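Local coordinates for conserved hypothetical protein (Bacteroides thetaiotaomicron, PDB 2FB0) that is of unknown function but belongs to the antibiotic biosynthesis monooxygenase family and is possibly an oxidoreductase, at the interface of chains A and B. Numbering follows the deposited sequence. Chains: chain A/B, conserved hypothetical protein.

The interface of chains A and B. Residues chain A 10, 46-49, 52-53; chain B 42-44.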
loop_
_atom_site.group_PDB
_atom_site.type_symbol
_atom_site.label_atom_id
_atom_site.label_comp_id
_atom_site.label_asym_id
_atom_site.label_seq_id
_atom_site.Cartn_x
_atom_site.Cartn_y
_atom_site.Cartn_z
ATOM N N PHE A 10 1.968 -7.775 1.319
ATOM C CA PHE A 10 2.531 -7.829 -0.027
ATOM C C PHE A 10 2.353 -9.224 -0.586
ATOM O O PHE A 10 2.554 -10.206 0.120
ATOM C CB PHE A 10 3.999 -7.412 -0.011
ATOM C CG PHE A 10 4.213 -6.035 0.565
ATOM C CD1 PHE A 10 4.057 -4.907 -0.231
ATOM C CD2 PHE A 10 4.539 -5.875 1.906
ATOM C CE1 PHE A 10 4.231 -3.633 0.301
ATOM C CE2 PHE A 10 4.720 -4.595 2.455
ATOM C CZ PHE A 10 4.561 -3.471 1.640
ATOM N N SER A 46 0.649 -3.223 -8.120
ATOM C CA SER A 46 1.825 -2.442 -8.464
ATOM C C SER A 46 1.733 -1.942 -9.897
ATOM O O SER A 46 1.368 -2.697 -10.812
ATOM C CB SER A 46 3.113 -3.238 -8.262
ATOM O OG SER A 46 4.220 -2.558 -8.817
ATOM N N SER A 47 2.051 -0.653 -10.057
ATOM C CA SER A 47 2.066 0.030 -11.352
ATOM C C SER A 47 3.355 -0.272 -12.116
ATOM O O SER A 47 3.441 0.017 -13.312
ATOM C CB SER A 47 1.959 1.558 -11.147
ATOM O OG SER A 47 0.690 1.935 -10.628
ATOM N N THR A 48 4.357 -0.817 -11.420
ATOM C CA THR A 48 5.676 -1.049 -12.006
ATOM C C THR A 48 6.078 -2.532 -12.117
ATOM O O THR A 48 6.927 -2.878 -12.944
ATOM C CB THR A 48 6.808 -0.278 -11.250
ATOM O OG1 THR A 48 7.019 -0.850 -9.950
ATOM C CG2 THR A 48 6.496 1.238 -11.113
ATOM N N ARG A 49 5.492 -3.388 -11.274
ATOM C CA ARG A 49 5.836 -4.825 -11.220
ATOM C C ARG A 49 4.565 -5.662 -11.342
ATOM O O ARG A 49 3.764 -5.740 -10.404
ATOM C CB ARG A 49 6.552 -5.166 -9.909
ATOM C CG ARG A 49 7.862 -4.421 -9.698
ATOM C CD ARG A 49 8.413 -4.618 -8.292
ATOM N NE ARG A 49 7.611 -3.949 -7.267
ATOM C CZ ARG A 49 7.690 -4.197 -5.959
ATOM N NH1 ARG A 49 8.520 -5.132 -5.480
ATOM N NH2 ARG A 49 6.910 -3.529 -5.121
ATOM N N VAL A 52 3.467 -8.166 -8.540
ATOM C CA VAL A 52 3.311 -7.690 -7.168
ATOM C C VAL A 52 1.985 -6.952 -6.985
ATOM O O VAL A 52 1.636 -6.076 -7.777
ATOM C CB VAL A 52 4.492 -6.784 -6.706
ATOM C CG1 VAL A 52 4.264 -6.297 -5.261
ATOM C CG2 VAL A 52 5.832 -7.515 -6.797
ATOM N N PHE A 53 1.231 -7.330 -5.959
ATOM C CA PHE A 53 0.138 -6.479 -5.482
ATOM C C PHE A 53 0.175 -6.445 -3.963
ATOM O O PHE A 53 0.986 -7.137 -3.359
ATOM C CB PHE A 53 -1.239 -6.850 -6.088
ATOM C CG PHE A 53 -1.868 -8.118 -5.539
ATOM C CD1 PHE A 53 -1.615 -9.359 -6.137
ATOM C CD2 PHE A 53 -2.760 -8.060 -4.458
ATOM C CE1 PHE A 53 -2.229 -10.526 -5.652
ATOM C CE2 PHE A 53 -3.375 -9.209 -3.963
ATOM C CZ PHE A 53 -3.114 -10.456 -4.566
ATOM N N ASP B 42 7.347 1.939 -4.235
ATOM C CA ASP B 42 6.569 1.545 -5.407
ATOM C C ASP B 42 5.236 2.277 -5.444
ATOM O O ASP B 42 4.741 2.734 -4.419
ATOM C CB ASP B 42 6.352 0.014 -5.452
ATOM C CG ASP B 42 6.018 -0.502 -6.857
ATOM O OD1 ASP B 42 6.107 0.275 -7.840
ATOM O OD2 ASP B 42 5.677 -1.704 -6.988
ATOM N N THR B 43 4.667 2.355 -6.638
ATOM C CA THR B 43 3.352 2.938 -6.874
ATOM C C THR B 43 2.350 1.810 -7.093
ATOM O O THR B 43 2.632 0.892 -7.852
ATOM C CB THR B 43 3.429 3.859 -8.115
ATOM O OG1 THR B 43 4.450 4.840 -7.885
ATOM C CG2 THR B 43 2.085 4.535 -8.392
ATOM N N PHE B 44 1.203 1.881 -6.411
ATOM C CA PHE B 44 0.164 0.859 -6.465
ATOM C C PHE B 44 -1.188 1.509 -6.749
ATOM O O PHE B 44 -1.583 2.444 -6.049
ATOM C CB PHE B 44 0.021 0.143 -5.111
ATOM C CG PHE B 44 1.231 -0.624 -4.679
ATOM C CD1 PHE B 44 1.325 -2.000 -4.924
ATOM C CD2 PHE B 44 2.266 0.011 -3.997
ATOM C CE1 PHE B 44 2.451 -2.721 -4.512
ATOM C CE2 PHE B 44 3.395 -0.714 -3.580
ATOM C CZ PHE B 44 3.476 -2.087 -3.844
#
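The guanidinium of A:Arg49 presents its edge to the carboxylate of B:Asp42: OD2 lies 4° out of the guanidinium plane, while the CG2 methyl of A:Val52 sits over one face, 3.7 Å from its plane and near its margin. A:Ser46 lies under one face of the B:Phe44 ring, displaced toward the CD1-CE1 side, its CA 3.6 Å from CD1. CG1 of A:Val52 comes close to the level of that ring, beyond CE1 of B:Phe44, at 4.1 Å.

The arginine grip is side-on, with NE and NH2 of A:Arg49 both donating to OD2 of B:Asp42, the salt bridge from NH2 measuring 2.9 Å. The two planes are inclined by 61°; NE lies above the carboxylate plane, and NH2 approaches on the anti side, also well out of plane. A bend at chi3 (-70°) turns the arginine tip back toward the aspartate. The syn side of OD2 is taken by the hydroxyl OG of A:Ser46, at 2.5 Å. A:Ser46 OG in turn accepts the backbone N-H groups of A:Thr48 and A:Arg49, which should fix its rotation and leave its hydrogen for OD2. OD1 of B:Asp42 receives OG1 of A:Thr48 at 2.6 Å; within chain B, the backbone N of B:Thr43 donates to OD1 from the other face and helps fix the carboxylate's rotation. Donors from both chains thus converge, probably stabilising its charged form.

Backbone pairing accompanies these contacts: A:Ser47 N donates to B:Thr43 O at 2.8 Å, nearly straight at the hydrogen.

In this ferredoxin-like alpha/beta fold, the subunits' sheets meet where strand 38-46 ends and turns toward strand 52-59, with A:Ser46 and B:Phe44 bridged antiparallel; the two-fold dimer, typical of the family, is probably biological.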